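Local coordinates for phosphatidylglycerol lysyltransferase C-terminal domain-containing protein (Bacteroides thetaiotaomicron, PDB 2HQY), which is of unknown function but binds coenzyme A and probably belongs with the GNAT-like acyl- or aminoacyl-transferases related to phosphatidylglycerol lysyltransferase, at the coenzyme A site. Sequence-based numbering; all coordinates share one arbitrary frame.

The coenzyme A site. Residues 175, 179, 187, 190, 237-238, 246, 270, 272, 275. With COA (coenzyme A), chain B.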
loop_
_atom_site.group_PDB
_atom_site.type_symbol
_atom_site.label_atom_id
_atom_site.label_comp_id
_atom_site.label_asym_id
_atom_site.label_seq_id
_atom_site.Cartn_x
_atom_site.Cartn_y
_atom_site.Cartn_z
ATOM N N TRP A 175 -9.965 20.546 -0.344
ATOM C CA TRP A 175 -11.137 19.800 -0.817
ATOM C C TRP A 175 -11.498 18.695 0.175
ATOM O O TRP A 175 -12.679 18.454 0.468
ATOM C CB TRP A 175 -10.824 19.203 -2.206
ATOM C CG TRP A 175 -12.017 18.639 -2.896
ATOM C CD1 TRP A 175 -12.824 19.269 -3.808
ATOM C CD2 TRP A 175 -12.539 17.318 -2.739
ATOM N NE1 TRP A 175 -13.829 18.412 -4.223
ATOM C CE2 TRP A 175 -13.677 17.213 -3.580
ATOM C CE3 TRP A 175 -12.163 16.211 -1.959
ATOM C CZ2 TRP A 175 -14.440 16.035 -3.677
ATOM C CZ3 TRP A 175 -12.929 15.038 -2.039
ATOM C CH2 TRP A 175 -14.060 14.966 -2.903
ATOM N N ASN A 179 -14.834 17.993 2.325
ATOM C CA ASN A 179 -15.554 16.757 2.014
ATOM C C ASN A 179 -15.406 15.652 3.083
ATOM O O ASN A 179 -16.004 14.571 2.974
ATOM C CB ASN A 179 -15.212 16.299 0.575
ATOM C CG ASN A 179 -15.925 17.165 -0.488
ATOM O OD1 ASN A 179 -17.097 16.933 -0.777
ATOM N ND2 ASN A 179 -15.237 18.196 -1.030
ATOM N N THR A 187 -13.580 8.623 -0.408
ATOM C CA THR A 187 -12.812 9.784 -0.790
ATOM C C THR A 187 -11.484 9.803 0.011
ATOM O O THR A 187 -10.467 10.321 -0.471
ATOM C CB THR A 187 -13.844 10.880 -0.530
ATOM O OG1 THR A 187 -14.385 11.542 -1.709
ATOM C CG2 THR A 187 -13.851 11.464 0.778
ATOM N N GLU A 190 -9.520 7.617 -2.144
ATOM C CA GLU A 190 -9.115 8.380 -3.328
ATOM C C GLU A 190 -7.935 9.277 -2.989
ATOM O O GLU A 190 -7.011 9.376 -3.800
ATOM C CB GLU A 190 -10.248 9.287 -3.847
ATOM C CG GLU A 190 -9.863 9.866 -5.175
ATOM C CD GLU A 190 -10.602 11.155 -5.557
ATOM O OE1 GLU A 190 -11.073 11.899 -4.663
ATOM O OE2 GLU A 190 -10.666 11.428 -6.792
ATOM N N LYS A 237 -10.320 17.848 -9.722
ATOM C CA LYS A 237 -10.748 18.497 -8.478
ATOM C C LYS A 237 -10.847 19.976 -8.705
ATOM O O LYS A 237 -9.999 20.559 -9.382
ATOM C CB LYS A 237 -9.743 18.300 -7.332
ATOM C CG LYS A 237 -9.533 16.884 -6.867
ATOM C CD LYS A 237 -10.746 16.379 -6.150
ATOM C CE LYS A 237 -10.454 15.019 -5.582
ATOM N NZ LYS A 237 -11.705 14.490 -5.023
ATOM N N ALA A 238 -11.874 20.596 -8.123
ATOM C CA ALA A 238 -12.039 22.033 -8.229
ATOM C C ALA A 238 -12.561 22.621 -6.922
ATOM O O ALA A 238 -13.233 21.927 -6.131
ATOM C CB ALA A 238 -12.945 22.395 -9.424
ATOM N N TYR A 246 -14.847 23.250 -13.135
ATOM C CA TYR A 246 -14.807 21.866 -13.655
ATOM C C TYR A 246 -14.927 21.831 -15.180
ATOM O O TYR A 246 -14.165 21.115 -15.856
ATOM C CB TYR A 246 -15.894 20.984 -13.019
ATOM C CG TYR A 246 -15.508 20.419 -11.661
ATOM C CD1 TYR A 246 -16.177 20.816 -10.495
ATOM C CD2 TYR A 246 -14.460 19.482 -11.541
ATOM C CE1 TYR A 246 -15.829 20.272 -9.232
ATOM C CE2 TYR A 246 -14.092 18.949 -10.291
ATOM C CZ TYR A 246 -14.778 19.346 -9.142
ATOM O OH TYR A 246 -14.415 18.823 -7.906
ATOM N N LEU A 270 -19.597 5.293 -9.722
ATOM C CA LEU A 270 -19.661 4.664 -8.380
ATOM C C LEU A 270 -21.087 4.579 -7.815
ATOM O O LEU A 270 -21.293 4.390 -6.594
ATOM C CB LEU A 270 -18.708 5.375 -7.391
ATOM C CG LEU A 270 -17.226 5.413 -7.792
ATOM C CD1 LEU A 270 -16.372 6.022 -6.668
ATOM C CD2 LEU A 270 -16.717 4.019 -8.185
ATOM N N ILE A 272 -23.089 7.002 -7.626
ATOM C CA ILE A 272 -23.407 8.303 -7.028
ATOM C C ILE A 272 -24.220 9.118 -8.039
ATOM O O ILE A 272 -23.757 9.389 -9.139
ATOM C CB ILE A 272 -22.133 9.077 -6.612
ATOM C CG1 ILE A 272 -21.338 8.267 -5.586
ATOM C CG2 ILE A 272 -22.514 10.458 -6.054
ATOM C CD1 ILE A 272 -19.898 8.680 -5.465
ATOM N N LEU A 275 -22.665 12.332 -9.662
ATOM C CA LEU A 275 -21.561 11.974 -10.536
ATOM C C LEU A 275 -22.087 11.355 -11.833
ATOM O O LEU A 275 -21.557 11.620 -12.915
ATOM C CB LEU A 275 -20.658 10.981 -9.813
ATOM C CG LEU A 275 -19.146 10.883 -10.053
ATOM C CD1 LEU A 275 -18.432 12.241 -10.086
ATOM C CD2 LEU A 275 -18.541 10.004 -8.963
HETATM N N1A COA B . -14.287 9.874 -5.570
HETATM C C2A COA B . -14.054 11.127 -6.006
HETATM N N3A COA B . -14.938 12.113 -5.793
HETATM C C4A COA B . -16.098 11.863 -5.120
HETATM C C5A COA B . -16.364 10.579 -4.656
HETATM C C6A COA B . -15.421 9.568 -4.892
HETATM N N6A COA B . -15.605 8.293 -4.467
HETATM N N7A COA B . -17.572 10.639 -4.036
HETATM C C8A COA B . -18.031 11.913 -4.108
HETATM N N9A COA B . -17.141 12.648 -4.791
HETATM C C1B COA B . -17.197 14.113 -5.057
HETATM C C2B COA B . -18.196 14.710 -6.041
HETATM O O2B COA B . -17.647 14.759 -7.357
HETATM C C3B COA B . -18.307 16.121 -5.484
HETATM O O3B COA B . -17.212 16.936 -5.915
HETATM P P3B COA B . -17.347 18.541 -5.982
HETATM O O7A COA B . -18.170 18.748 -7.252
HETATM O O8A COA B . -15.914 19.056 -6.004
HETATM O O9A COA B . -18.100 18.975 -4.744
HETATM C C4B COA B . -18.181 15.970 -3.976
HETATM O O4B COA B . -17.442 14.758 -3.788
HETATM C C5B COA B . -19.545 15.908 -3.277
HETATM O O5B COA B . -20.537 15.487 -4.226
HETATM P P1A COA B . -21.760 14.458 -3.941
HETATM O O1A COA B . -22.210 13.910 -5.279
HETATM O O2A COA B . -21.411 13.483 -2.824
HETATM O O3A COA B . -22.892 15.498 -3.437
HETATM O O4A COA B . -23.821 17.280 -1.897
HETATM O O5A COA B . -21.895 15.706 -1.073
HETATM O O HOH W 1 -14.987 16.081 -8.194
HETATM O O HOH W 2 -13.505 14.328 -7.101
HETATM O O HOH W 3 -16.694 20.162 -2.752
#
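Coenzyme A sits in a cleft of the LPG_synthase_C domain, a family with a GNAT-like fold; the contacts described fall on its adenine, ribose and 3'-phosphate. O8A of the ribose 3'-phosphate is the tight point. Trp175, its CG anti to the backbone N (chi1 -169°), points the indole N-H of NE1 at COA O8A at 2.8 Å, almost straight (177° at H) and in the indole plane. Tyr246 reaches the same oxygen tip to tip through its phenol OH, so two donors grip it; Ala238 CB backs the centre of the tyrosine ring.

The indole is itself clamped. Asn179 ND2 lies over the centre of one face, its amide tied to Trp175 O at 3.0 Å, while Lys237 NZ lies toward the rim of the opposite face. The ribose meets the indole edge, with Trp175 CZ2 3.6 Å from COA C1B. Lys237 NZ is also salt-bridged to Glu190 OE1, on the syn lone pair, at 2.7 Å, which would fix the carboxylate beside adenine C2A.

A close apolar flank, without directional bonds, brings methyls to the nucleoside: Ile272 CD1 is 3.4 Å from COA N7A, Leu270 CD1 packs at the amino group N6A, and Leu275 CD1 lies near ribose O2B.

The looser side runs through water. Water 2 links COA N3A to Lys237 NZ and meets water 1, which touches Tyr246 OH and ribose O2B and O3B; water 3 joins phosphate O9A to Asn179 ND2. The ligand is poorly ordered, and the structure alone does not show whether it is a natural cofactor or came from purification or crystallisation.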